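Local coordinates for structural polyprotein, VP3 (Israeli acute paralysis virus, PDB 5CDD) that probably serves as a structural subunit of the virion, forming the capsid pentamer together with other proteins cut from the same polyprotein, at residues Ser101-Lys106 / Arg284-Ala289; Val126-Ser131 / Pro274-Pro279; Phe130-Ala135 / Val268-Lys273; Ile141-Thr146 / Asp254-Val259; Thr150-Ile155 / Ile192-Asn197. All coordinates share one frame; numbering follows the deposited sequence.

Contact 1 (Ser101-Lys106 / Arg284-Ala289)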
# COMPACT_ATOMS: atom_id res chain seq x y z
N SER B 101 -35.93 40.26 34.93
CA SER B 101 -36.91 41.32 35.12
C SER B 101 -38.18 40.87 34.42
O SER B 101 -38.11 40.19 33.39
CB SER B 101 -36.41 42.62 34.50
OG SER B 101 -37.39 43.64 34.61
N ILE B 102 -39.33 41.22 34.96
CA ILE B 102 -40.59 40.83 34.35
C ILE B 102 -41.30 41.98 33.69
O ILE B 102 -41.66 42.97 34.33
CB ILE B 102 -41.51 40.17 35.39
CG1 ILE B 102 -40.87 38.88 35.88
CG2 ILE B 102 -42.88 39.90 34.77
CD1 ILE B 102 -41.66 38.18 36.94
N ARG B 103 -41.50 41.84 32.38
CA ARG B 103 -42.17 42.86 31.58
C ARG B 103 -43.66 42.53 31.56
O ARG B 103 -44.08 41.56 30.92
CB ARG B 103 -41.61 42.85 30.16
CG ARG B 103 -41.98 44.07 29.35
CD ARG B 103 -42.45 43.70 27.96
NE ARG B 103 -42.72 44.89 27.17
CZ ARG B 103 -43.27 44.88 25.96
NH1 ARG B 103 -43.48 46.01 25.31
NH2 ARG B 103 -43.60 43.72 25.40
N THR B 104 -44.44 43.35 32.25
CA THR B 104 -45.87 43.14 32.31
C THR B 104 -46.63 44.09 31.39
O THR B 104 -46.38 45.29 31.38
CB THR B 104 -46.40 43.33 33.75
OG1 THR B 104 -45.60 42.56 34.66
CG2 THR B 104 -47.85 42.87 33.83
N ILE B 105 -47.55 43.54 30.60
CA ILE B 105 -48.36 44.34 29.69
C ILE B 105 -49.81 43.96 29.90
O ILE B 105 -50.11 42.87 30.39
CB ILE B 105 -47.98 44.07 28.22
CG1 ILE B 105 -48.14 42.58 27.90
CG2 ILE B 105 -46.57 44.54 27.96
CD1 ILE B 105 -47.93 42.22 26.44
N LYS B 106 -50.70 44.87 29.54
CA LYS B 106 -52.13 44.64 29.67
C LYS B 106 -52.60 43.93 28.41
O LYS B 106 -51.91 43.96 27.39
CB LYS B 106 -52.87 45.98 29.79
CG LYS B 106 -52.29 46.94 30.84
CD LYS B 106 -52.80 48.37 30.64
CE LYS B 106 -52.12 49.38 31.56
NZ LYS B 106 -52.66 50.76 31.38
N ARG B 284 -36.13 40.99 22.30
CA ARG B 284 -36.00 42.12 21.40
C ARG B 284 -36.95 43.24 21.79
O ARG B 284 -38.15 43.15 21.54
CB ARG B 284 -36.29 41.66 19.98
CG ARG B 284 -35.62 40.34 19.64
CD ARG B 284 -36.04 39.91 18.27
NE ARG B 284 -35.60 40.87 17.28
CZ ARG B 284 -36.20 41.07 16.12
NH1 ARG B 284 -37.28 40.36 15.80
NH2 ARG B 284 -35.73 41.98 15.28
N PRO B 285 -36.42 44.32 22.39
CA PRO B 285 -37.22 45.47 22.82
C PRO B 285 -38.24 45.99 21.80
O PRO B 285 -37.87 46.53 20.76
CB PRO B 285 -36.16 46.53 23.15
CG PRO B 285 -35.00 45.70 23.62
CD PRO B 285 -34.98 44.60 22.59
N PRO B 286 -39.54 45.84 22.10
CA PRO B 286 -40.56 46.32 21.16
C PRO B 286 -40.48 47.85 21.05
O PRO B 286 -39.89 48.51 21.90
CB PRO B 286 -41.87 45.87 21.80
CG PRO B 286 -41.48 44.67 22.58
CD PRO B 286 -40.17 45.09 23.20
N PRO B 287 -41.07 48.42 19.99
CA PRO B 287 -41.03 49.88 19.82
C PRO B 287 -41.67 50.62 20.99
O PRO B 287 -41.19 51.68 21.40
CB PRO B 287 -41.79 50.09 18.52
CG PRO B 287 -41.51 48.83 17.75
CD PRO B 287 -41.68 47.77 18.82
N THR B 288 -42.75 50.06 21.53
CA THR B 288 -43.47 50.68 22.64
C THR B 288 -43.51 49.80 23.88
O THR B 288 -43.40 48.58 23.80
CB THR B 288 -44.91 51.00 22.22
OG1 THR B 288 -44.90 51.81 21.04
CG2 THR B 288 -45.63 51.76 23.33
N ALA B 289 -43.69 50.44 25.03
CA ALA B 289 -43.77 49.73 26.31
C ALA B 289 -45.07 48.93 26.38
O ALA B 289 -45.32 48.22 27.35
CB ALA B 289 -43.71 50.73 27.46
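Arg-103, on the strand 101-106 of a two-stranded beta hairpin completed by strand 111-118, meets Pro-286 of the irregular C-terminal segment 284-289. The two side chains reach toward each other tip to tip, with NH1 of Arg-103 3.6 Å from CG of Pro-286. Ile-105 and Pro-286 lie on opposite faces of the guanidinium: Ile-105 CG2 is 3.8 Å above the plane, over its centre, and Pro-286 CD is 3.9 Å above the other face, displaced toward the rim. Arg-103 gets there with CG anti to its backbone N (chi1 -165°) and a chain bent at chi2.

Polar contact across the segments is a near approach only. Thr-288 O sits at the edge of the guanidinium, in its plane, 3.0 Å from Arg-103 NH1, but the angle is too poor for a hydrogen bond; NH1 instead bonds Ala-291 O, just beyond the segment. The C-terminal side is also held from outside, since Ala-289 N bonds Gln-40 OE1 of a neighbouring subunit and Leu-37 of that chain packs on Pro-286. With 153 Å² buried in all, the join of hairpin to tail is small, and at its far end Ile-105 CG2 stands 3.9 Å from Ala-289 O.

Contact 2 (Val126-Ser131 / Pro274-Pro279)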
# COMPACT_ATOMS: atom_id res chain seq x y z
N VAL B 126 -23.66 32.20 27.04
CA VAL B 126 -23.13 30.98 26.46
C VAL B 126 -23.66 29.73 27.18
O VAL B 126 -24.10 28.78 26.55
CB VAL B 126 -21.59 30.97 26.50
CG1 VAL B 126 -21.05 29.63 26.02
CG2 VAL B 126 -21.05 32.09 25.63
N ALA B 127 -23.60 29.76 28.51
CA ALA B 127 -24.06 28.63 29.32
C ALA B 127 -25.49 28.22 29.01
O ALA B 127 -25.89 27.08 29.26
CB ALA B 127 -23.93 28.98 30.80
N ASN B 128 -26.26 29.15 28.46
CA ASN B 128 -27.66 28.90 28.13
C ASN B 128 -27.88 27.90 27.00
O ASN B 128 -28.96 27.31 26.89
CB ASN B 128 -28.33 30.24 27.78
CG ASN B 128 -29.84 30.13 27.67
OD1 ASN B 128 -30.51 29.67 28.60
ND2 ASN B 128 -30.39 30.56 26.54
N MET B 129 -26.86 27.69 26.17
CA MET B 129 -26.95 26.77 25.04
C MET B 129 -26.74 25.31 25.40
O MET B 129 -27.09 24.42 24.63
CB MET B 129 -25.89 27.11 23.99
CG MET B 129 -25.82 28.55 23.57
SD MET B 129 -24.39 28.80 22.51
CE MET B 129 -25.13 28.61 20.93
N PHE B 130 -26.15 25.07 26.57
CA PHE B 130 -25.86 23.71 27.00
C PHE B 130 -26.70 23.26 28.19
O PHE B 130 -27.44 24.05 28.77
CB PHE B 130 -24.37 23.62 27.32
CG PHE B 130 -23.49 24.15 26.22
CD1 PHE B 130 -23.21 23.37 25.10
CD2 PHE B 130 -22.99 25.45 26.28
CE1 PHE B 130 -22.44 23.89 24.05
CE2 PHE B 130 -22.23 25.97 25.24
CZ PHE B 130 -21.95 25.19 24.12
N SER B 131 -26.59 21.98 28.54
CA SER B 131 -27.35 21.43 29.65
C SER B 131 -26.66 21.54 31.00
O SER B 131 -27.29 21.90 32.00
CB SER B 131 -27.70 19.97 29.37
OG SER B 131 -28.55 19.86 28.25
N PRO B 274 -30.20 23.21 25.24
CA PRO B 274 -30.62 24.01 26.40
C PRO B 274 -31.31 23.11 27.42
O PRO B 274 -31.95 22.12 27.06
CB PRO B 274 -31.59 25.02 25.79
CG PRO B 274 -31.10 25.15 24.38
CD PRO B 274 -30.79 23.74 24.00
N LEU B 275 -31.18 23.45 28.70
CA LEU B 275 -31.81 22.66 29.75
C LEU B 275 -33.20 23.21 30.05
O LEU B 275 -33.97 22.61 30.80
CB LEU B 275 -30.95 22.68 31.02
CG LEU B 275 -31.37 21.72 32.13
CD1 LEU B 275 -31.23 20.29 31.65
CD2 LEU B 275 -30.50 21.95 33.35
N THR B 276 -33.51 24.36 29.45
CA THR B 276 -34.79 25.02 29.65
C THR B 276 -35.94 24.33 28.91
O THR B 276 -35.72 23.53 28.01
CB THR B 276 -34.72 26.48 29.18
OG1 THR B 276 -34.35 26.52 27.79
CG2 THR B 276 -33.68 27.24 29.99
N SER B 277 -37.17 24.66 29.31
CA SER B 277 -38.36 24.07 28.71
C SER B 277 -38.67 24.69 27.36
O SER B 277 -39.47 24.15 26.59
CB SER B 277 -39.56 24.25 29.64
OG SER B 277 -39.85 25.62 29.83
N GLY B 278 -38.05 25.83 27.08
CA GLY B 278 -38.28 26.49 25.81
C GLY B 278 -37.00 26.66 25.01
O GLY B 278 -35.92 26.39 25.53
N PRO B 279 -37.09 27.08 23.75
CA PRO B 279 -35.90 27.27 22.92
C PRO B 279 -35.14 28.49 23.39
O PRO B 279 -35.72 29.37 24.02
CB PRO B 279 -36.47 27.48 21.52
CG PRO B 279 -37.83 26.84 21.58
CD PRO B 279 -38.31 27.26 22.94
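Pro-274 touches the backbone carbonyls of Asn-128 and Met-129 with its ring carbons CB, CG and CD. Its CB is 3.7 Å from Asn-128 O and its CD 3.8 Å from Met-129 O, while its imide nitrogen has no hydrogen to offer the second oxygen. Those carbonyls belong to a type I turn from Ala-127 to Phe-130, which leads into strand 132-144.

Leu-275 comes next and packs on Ser-131. Its CG is anti to the backbone N, beside the carbonyl carbon (chi1 -171°), and chi2 of 64° then sets the branch. CD2 lies 3.5 Å from Ser-131 O, and CB rests 4.0 Å from Ser-131 CA. Asn-128 reaches out from the turn, and its OD1 approaches Thr-276 CG2 to 4.2 Å without polar pairing; its ND2 bonds Tyr-80 OH of a neighbouring subunit. On Thr-276, OG1 lies between the backbone N and the carbonyl carbon (chi1 59°) and reaches forward to donate to Gly-278 O at 2.8 Å.

Pro-274 O and Thr-276 O both accept from Asn-125 ND2 of another subunit. Across the two segments the chemistry is mainly van der Waals contact of aliphatic carbons with carbonyl groups: proline brings no N-H to pair with Met-129 O, which implies that the segments meet by shape.

Contact 3 (Phe130-Ala135 / Val268-Lys273)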
# COMPACT_ATOMS: atom_id res chain seq x y z
N PHE B 130 -26.15 25.07 26.57
CA PHE B 130 -25.86 23.71 27.00
C PHE B 130 -26.70 23.26 28.19
O PHE B 130 -27.44 24.05 28.77
CB PHE B 130 -24.37 23.62 27.32
CG PHE B 130 -23.49 24.15 26.22
CD1 PHE B 130 -23.21 23.37 25.10
CD2 PHE B 130 -22.99 25.45 26.28
CE1 PHE B 130 -22.44 23.89 24.05
CE2 PHE B 130 -22.23 25.97 25.24
CZ PHE B 130 -21.95 25.19 24.12
N SER B 131 -26.59 21.98 28.54
CA SER B 131 -27.35 21.43 29.65
C SER B 131 -26.66 21.54 31.00
O SER B 131 -27.29 21.90 32.00
CB SER B 131 -27.70 19.97 29.37
OG SER B 131 -28.55 19.86 28.25
N TYR B 132 -25.36 21.24 31.05
CA TYR B 132 -24.61 21.32 32.29
C TYR B 132 -23.32 22.09 32.09
O TYR B 132 -22.79 22.15 30.98
CB TYR B 132 -24.29 19.92 32.83
CG TYR B 132 -25.45 18.95 32.76
CD1 TYR B 132 -25.58 18.07 31.68
CD2 TYR B 132 -26.42 18.92 33.75
CE1 TYR B 132 -26.64 17.18 31.60
CE2 TYR B 132 -27.50 18.03 33.68
CZ TYR B 132 -27.60 17.17 32.60
OH TYR B 132 -28.66 16.29 32.52
N TRP B 133 -22.81 22.67 33.17
CA TRP B 133 -21.57 23.44 33.12
C TRP B 133 -20.62 23.10 34.26
O TRP B 133 -20.97 22.38 35.19
CB TRP B 133 -21.88 24.94 33.17
CG TRP B 133 -22.48 25.37 34.48
CD1 TRP B 133 -23.80 25.30 34.84
CD2 TRP B 133 -21.78 25.88 35.62
NE1 TRP B 133 -23.96 25.74 36.13
CE2 TRP B 133 -22.75 26.10 36.63
CE3 TRP B 133 -20.44 26.18 35.89
CZ2 TRP B 133 -22.40 26.60 37.90
CZ3 TRP B 133 -20.10 26.68 37.14
CH2 TRP B 133 -21.08 26.89 38.13
N ARG B 134 -19.42 23.66 34.17
CA ARG B 134 -18.37 23.48 35.16
C ARG B 134 -17.33 24.55 34.86
O ARG B 134 -16.81 24.60 33.75
CB ARG B 134 -17.74 22.09 35.03
CG ARG B 134 -16.65 21.82 36.04
CD ARG B 134 -15.89 20.55 35.71
NE ARG B 134 -14.82 20.29 36.66
CZ ARG B 134 -14.99 19.80 37.88
NH1 ARG B 134 -16.21 19.50 38.30
NH2 ARG B 134 -13.96 19.61 38.68
N ALA B 135 -17.05 25.41 35.83
CA ALA B 135 -16.07 26.47 35.60
C ALA B 135 -15.67 27.22 36.86
O ALA B 135 -16.26 27.05 37.93
CB ALA B 135 -16.62 27.45 34.57
N VAL B 268 -16.10 24.53 30.80
CA VAL B 268 -16.37 23.28 30.11
C VAL B 268 -17.88 23.11 30.15
O VAL B 268 -18.50 23.31 31.20
CB VAL B 268 -15.68 22.07 30.78
CG1 VAL B 268 -14.20 22.30 30.87
CG2 VAL B 268 -16.25 21.84 32.16
N VAL B 269 -18.47 22.77 29.01
CA VAL B 269 -19.91 22.58 28.95
C VAL B 269 -20.23 21.16 28.50
O VAL B 269 -19.44 20.53 27.78
CB VAL B 269 -20.56 23.57 27.97
CG1 VAL B 269 -20.41 24.98 28.51
CG2 VAL B 269 -19.93 23.45 26.60
N VAL B 270 -21.37 20.65 28.94
CA VAL B 270 -21.78 19.30 28.59
C VAL B 270 -23.14 19.30 27.90
O VAL B 270 -24.05 20.03 28.30
CB VAL B 270 -21.86 18.41 29.85
CG1 VAL B 270 -22.22 16.98 29.47
CG2 VAL B 270 -20.53 18.45 30.57
N GLU B 271 -23.22 18.48 26.86
CA GLU B 271 -24.41 18.30 26.07
C GLU B 271 -24.51 19.43 25.08
O GLU B 271 -23.89 20.48 25.27
CB GLU B 271 -25.65 18.29 26.97
CG GLU B 271 -26.92 17.82 26.28
CD GLU B 271 -27.85 17.08 27.21
OE1 GLU B 271 -27.74 17.26 28.44
OE2 GLU B 271 -28.70 16.30 26.72
N PRO B 272 -25.34 19.19 24.00
CA PRO B 272 -25.47 20.33 23.09
C PRO B 272 -26.95 20.64 23.03
O PRO B 272 -27.61 20.43 22.01
CB PRO B 272 -25.02 19.71 21.77
CG PRO B 272 -25.59 18.31 21.82
CD PRO B 272 -25.94 18.00 23.26
N LYS B 273 -27.49 21.14 24.14
CA LYS B 273 -28.92 21.42 24.14
C LYS B 273 -29.31 22.21 25.39
O LYS B 273 -28.81 21.94 26.48
CB LYS B 273 -29.71 20.10 24.11
CG LYS B 273 -31.20 20.27 24.37
CD LYS B 273 -31.94 18.95 24.31
CE LYS B 273 -33.41 19.17 24.57
NZ LYS B 273 -34.27 18.32 23.72
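Val-270 O is gripped by two backbone donors, Ser-131 N at 3.2 Å and Tyr-132 N at 3.3 Å, which makes this a classic beta bulge at the start of the antiparallel pairing of strands 132-144 and 267-270. The bond from Tyr-132 is the straighter one, with 172° at its hydrogen against 142° for Ser-131. Val-270 N answers to Tyr-132 O at 2.9 Å, and the register continues through the non-hydrogen-bonded pair Trp-133 and Val-269 to Arg-134 and Val-268.

Beyond the bulge, Ser-131 OG stands 2.7 Å from Lys-273 O, though this bond is not settled because Glu-271 OE1 also lies within reach of its one proton.

Tyr-132 and Val-270 share one sheet face with Arg-134 and Val-268, whose side chains run side by side. The tips of Tyr-132 and Arg-134 are held elsewhere: Arg-134 NH1 bonds Met-212 O, and Tyr-132 OH bonds Gly-163 O of a neighbouring subunit.

Phe-130 packs with Val-269. Its CG is beside the backbone N and anti to the carbonyl carbon (chi1 -51°). Glu-271 O meets the edge of the ring, in plane, and Val-269 CG2 sits 3.4 Å from the centroid, directly over the face, as a CH-pi contact.

Contact 4 (Ile141-Thr146 / Asp254-Val259)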
# COMPACT_ATOMS: atom_id res chain seq x y z
N ILE B 141 -14.92 43.30 42.09
CA ILE B 141 -15.69 44.25 42.88
C ILE B 141 -14.96 45.58 43.01
O ILE B 141 -13.90 45.66 43.64
CB ILE B 141 -15.97 43.66 44.27
CG1 ILE B 141 -16.65 42.30 44.11
CG2 ILE B 141 -16.84 44.62 45.08
CD1 ILE B 141 -16.84 41.55 45.41
N THR B 142 -15.54 46.61 42.41
CA THR B 142 -14.96 47.94 42.43
C THR B 142 -15.79 48.88 43.30
O THR B 142 -17.02 48.83 43.30
CB THR B 142 -14.91 48.54 41.01
OG1 THR B 142 -14.30 47.62 40.10
CG2 THR B 142 -14.13 49.85 41.02
N VAL B 143 -15.11 49.74 44.05
CA VAL B 143 -15.79 50.69 44.91
C VAL B 143 -15.51 52.09 44.38
O VAL B 143 -14.43 52.64 44.61
CB VAL B 143 -15.29 50.60 46.37
CG1 VAL B 143 -16.06 51.58 47.24
CG2 VAL B 143 -15.48 49.18 46.90
N VAL B 144 -16.47 52.65 43.66
CA VAL B 144 -16.32 53.99 43.10
C VAL B 144 -16.45 55.01 44.23
O VAL B 144 -17.55 55.32 44.68
CB VAL B 144 -17.38 54.26 42.03
CG1 VAL B 144 -17.13 55.60 41.39
CG2 VAL B 144 -17.36 53.16 40.98
N LYS B 145 -15.31 55.53 44.67
CA LYS B 145 -15.27 56.48 45.78
C LYS B 145 -14.26 57.61 45.56
O LYS B 145 -13.80 57.85 44.44
CB LYS B 145 -14.90 55.74 47.05
CG LYS B 145 -13.48 55.19 47.00
CD LYS B 145 -13.12 54.36 48.21
CE LYS B 145 -11.62 54.12 48.26
NZ LYS B 145 -11.11 53.52 47.00
N THR B 146 -13.93 58.30 46.65
CA THR B 146 -12.95 59.38 46.64
C THR B 146 -11.88 58.97 47.64
O THR B 146 -12.03 57.97 48.35
CB THR B 146 -13.55 60.73 47.09
OG1 THR B 146 -13.88 60.67 48.48
CG2 THR B 146 -14.81 61.05 46.30
N ASP B 254 -21.92 60.91 50.89
CA ASP B 254 -22.14 59.93 51.95
C ASP B 254 -22.43 58.59 51.29
O ASP B 254 -22.92 57.65 51.93
CB ASP B 254 -23.34 60.35 52.81
CG ASP B 254 -24.62 60.45 52.02
OD1 ASP B 254 -24.66 61.24 51.05
OD2 ASP B 254 -25.59 59.74 52.36
N ASN B 255 -22.10 58.50 50.00
CA ASN B 255 -22.30 57.28 49.22
C ASN B 255 -21.04 56.85 48.50
O ASN B 255 -20.07 57.60 48.38
CB ASN B 255 -23.39 57.48 48.18
CG ASN B 255 -24.78 57.40 48.76
OD1 ASN B 255 -25.77 57.50 48.03
ND2 ASN B 255 -24.87 57.21 50.07
N VAL B 256 -21.10 55.62 48.00
CA VAL B 256 -20.03 55.00 47.24
C VAL B 256 -20.74 53.90 46.46
O VAL B 256 -21.59 53.21 47.02
CB VAL B 256 -18.96 54.34 48.15
CG1 VAL B 256 -18.20 55.40 48.91
CG2 VAL B 256 -19.62 53.37 49.12
N SER B 257 -20.41 53.76 45.19
CA SER B 257 -21.04 52.72 44.39
C SER B 257 -20.14 51.51 44.33
O SER B 257 -18.92 51.63 44.28
CB SER B 257 -21.32 53.23 42.97
OG SER B 257 -22.23 54.31 43.00
N ILE B 258 -20.76 50.33 44.37
CA ILE B 258 -20.01 49.09 44.30
C ILE B 258 -20.38 48.40 42.99
O ILE B 258 -21.49 47.91 42.82
CB ILE B 258 -20.36 48.16 45.48
CG1 ILE B 258 -20.09 48.89 46.79
CG2 ILE B 258 -19.52 46.89 45.40
CD1 ILE B 258 -20.46 48.09 48.01
N VAL B 259 -19.43 48.38 42.05
CA VAL B 259 -19.66 47.76 40.76
C VAL B 259 -19.17 46.31 40.80
O VAL B 259 -18.09 46.02 41.32
CB VAL B 259 -18.91 48.51 39.64
CG1 VAL B 259 -19.24 47.91 38.29
CG2 VAL B 259 -19.30 49.98 39.67
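Val-259 and Val-144, with 62 and 60 Å², are the two residues with most surface buried by the contact, where strand 132-144 pairs with strand 255-265 in one sheet of the viral jelly-roll beta sandwich. Their side chains cross obliquely on one face of the sheet, Val-144 CG2 lying 3.9 Å from Val-259 CG2, and in each valine CG2 is the branch anti to the carbonyl carbon. Because Val-259 is the direct partner of Thr-142 and Val-144 that of Ser-257, this touch joins successive hydrogen-bonded pairs on the diagonal.

The backbone of the same residues supplies the polar bonds. Thr-142 and Val-259 exchange two: Thr-142 N gives to Val-259 O at 2.8 Å, nearly straight at 169°, and Val-259 N returns one to Thr-142 O. Val-144 N donates to Ser-257 O at 2.7 Å, whereas the bond back from Ser-257 N to Val-144 O is weak.

Val-256, third with 44 Å², packs near the end of the pairing, its CB 4.1 Å from Val-143 CG1 and its CG1 3.8 Å from Lys-145 CB. The axes of segments 141-144 and 255-259 run antiparallel at 161° and approach to 4.6 Å.

Strand 255-265 lies between strands 132-144 and 64-72, bonding the latter through Val-256 to Trp-71 and Ile-258 to Leu-69. Ile-141 and Ile-258 meet strand 150-159 of the facing sheet, while Val-144 and Val-259 pack against a neighbouring subunit.

Contact 5 (Thr150-Ile155 / Ile192-Asn197)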
# COMPACT_ATOMS: atom_id res chain seq x y z
N THR B 150 -13.68 55.97 53.71
CA THR B 150 -13.00 54.89 54.42
C THR B 150 -14.03 53.86 54.87
O THR B 150 -15.23 54.14 54.90
CB THR B 150 -12.23 55.41 55.65
OG1 THR B 150 -13.14 56.07 56.54
CG2 THR B 150 -11.14 56.38 55.22
N GLY B 151 -13.55 52.67 55.21
CA GLY B 151 -14.45 51.61 55.63
C GLY B 151 -13.92 50.30 55.10
O GLY B 151 -12.95 50.28 54.35
N ARG B 152 -14.56 49.19 55.48
CA ARG B 152 -14.12 47.88 55.03
C ARG B 152 -15.28 47.00 54.61
O ARG B 152 -16.20 46.77 55.38
CB ARG B 152 -13.32 47.20 56.13
CG ARG B 152 -11.94 47.79 56.33
CD ARG B 152 -11.63 48.02 57.80
NE ARG B 152 -11.72 46.79 58.58
CZ ARG B 152 -10.94 45.73 58.40
NH1 ARG B 152 -10.01 45.74 57.45
NH2 ARG B 152 -11.11 44.65 59.15
N LEU B 153 -15.21 46.49 53.38
CA LEU B 153 -16.25 45.63 52.85
C LEU B 153 -15.80 44.17 52.93
O LEU B 153 -14.64 43.85 52.68
CB LEU B 153 -16.53 46.03 51.39
CG LEU B 153 -17.90 45.76 50.78
CD1 LEU B 153 -19.00 46.37 51.64
CD2 LEU B 153 -17.94 46.35 49.38
N GLU B 154 -16.73 43.29 53.30
CA GLU B 154 -16.43 41.87 53.42
C GLU B 154 -17.14 41.07 52.34
O GLU B 154 -18.33 41.28 52.08
CB GLU B 154 -16.87 41.37 54.80
CG GLU B 154 -16.83 39.86 54.96
CD GLU B 154 -17.47 39.40 56.26
OE1 GLU B 154 -18.66 39.72 56.49
OE2 GLU B 154 -16.79 38.70 57.05
N ILE B 155 -16.41 40.15 51.72
CA ILE B 155 -16.98 39.30 50.68
C ILE B 155 -16.55 37.87 50.99
O ILE B 155 -15.37 37.54 50.89
CB ILE B 155 -16.44 39.69 49.29
CG1 ILE B 155 -16.68 41.18 49.03
CG2 ILE B 155 -17.15 38.86 48.22
CD1 ILE B 155 -15.41 41.99 48.84
N ILE B 192 -11.43 40.92 52.67
CA ILE B 192 -11.89 42.19 53.23
C ILE B 192 -11.27 43.34 52.46
O ILE B 192 -10.07 43.58 52.53
CB ILE B 192 -11.53 42.30 54.72
CG1 ILE B 192 -12.25 41.21 55.51
CG2 ILE B 192 -11.91 43.68 55.24
CD1 ILE B 192 -11.96 41.22 56.99
N LEU B 193 -12.10 44.04 51.70
CA LEU B 193 -11.65 45.17 50.91
C LEU B 193 -11.63 46.43 51.77
O LEU B 193 -12.67 46.89 52.24
CB LEU B 193 -12.58 45.37 49.71
CG LEU B 193 -12.21 46.46 48.69
CD1 LEU B 193 -10.85 46.15 48.09
CD2 LEU B 193 -13.27 46.52 47.61
N ASP B 194 -10.44 46.98 51.97
CA ASP B 194 -10.27 48.19 52.77
C ASP B 194 -10.12 49.40 51.84
O ASP B 194 -9.11 49.53 51.15
CB ASP B 194 -9.04 48.06 53.66
CG ASP B 194 -8.98 49.13 54.74
OD1 ASP B 194 -9.01 50.33 54.40
OD2 ASP B 194 -8.91 48.76 55.94
N LEU B 195 -11.12 50.27 51.83
CA LEU B 195 -11.12 51.45 50.98
C LEU B 195 -9.88 52.34 51.14
O LEU B 195 -9.65 53.24 50.33
CB LEU B 195 -12.38 52.29 51.23
CG LEU B 195 -13.70 51.76 50.66
CD1 LEU B 195 -13.98 50.36 51.18
CD2 LEU B 195 -14.83 52.70 51.04
N THR B 196 -9.10 52.09 52.18
CA THR B 196 -7.89 52.88 52.44
C THR B 196 -6.68 52.32 51.70
O THR B 196 -5.70 53.03 51.47
CB THR B 196 -7.57 52.91 53.95
OG1 THR B 196 -8.65 53.55 54.65
CG2 THR B 196 -6.29 53.68 54.21
N ASN B 197 -6.74 51.05 51.32
CA ASN B 197 -5.63 50.41 50.62
C ASN B 197 -5.96 49.98 49.19
O ASN B 197 -5.10 50.00 48.32
CB ASN B 197 -5.14 49.20 51.41
CG ASN B 197 -4.58 49.57 52.77
OD1 ASN B 197 -3.56 50.26 52.86
ND2 ASN B 197 -5.25 49.13 53.83
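Arg-152 and Asp-194 face each other at the margin of the four-stranded sheet of a viral jelly roll, where strand 150-159 pairs antiparallel with strand 189-194, outermost within this chain. Their CA atoms, 4.5 Å apart, form a non-hydrogen-bonded pair. The arginine chain bends at chi2 and chi3, and NH1 makes a salt bridge with Asp-194 OD2 at a long 3.6 Å, the guanidinium and carboxylate planes standing 52° apart. Ile-192 CG2 lies over one face of that guanidinium, 3.5 Å above its plane and offset toward the rim.

Asp-194 divides its oxygens. Its CG is anti to the backbone N, beside the carbonyl carbon (chi1 -167°). OD1 offers its anti lone pair to Thr-196 N at 2.8 Å, an Asx turn that bends the chain as the strand ends.

Backbone bonds join the strands beneath these side chains: Leu-153 and Leu-193 exchange two, and Leu-195 N donates to Gly-151 O at 3.1 Å. Gly-151 adopts backbone angles (phi 143°) that suit glycine. On the face opposite the charged pair, Leu-153 and Leu-193 turn inward, and Leu-153 and Leu-195 pack on Trp-71.

One face carries the charged pair together with Ile-192 and is partly exposed here; the other is apolar. Asp-194 probably offsets part of the arginine charge while its second oxygen accepts from Thr-196 N in the turn.

From the N terminus, contact 1 opens first, at 101-106, and closes last, at 284-289, so its loop encloses all the others and ties the hairpin to the C-terminal tail. Contacts 2 and 3 start from one continuous segment, share Phe-130 and Ser-131, and close on successive parts of 268-279. Contact 4 lies within contact 3 and uses the same long strand, 132-144, the centres of contacts 3 and 4 being about 35 Å apart. Contact 5 is innermost; none of the loops cross. Contacts 4 and 5 belong to the two facing sheets of the sandwich and touch across its core, for example Ile-258 CD1 with Leu-153 CD2 at 3.4 Å. Contact 1 touches none of the other four.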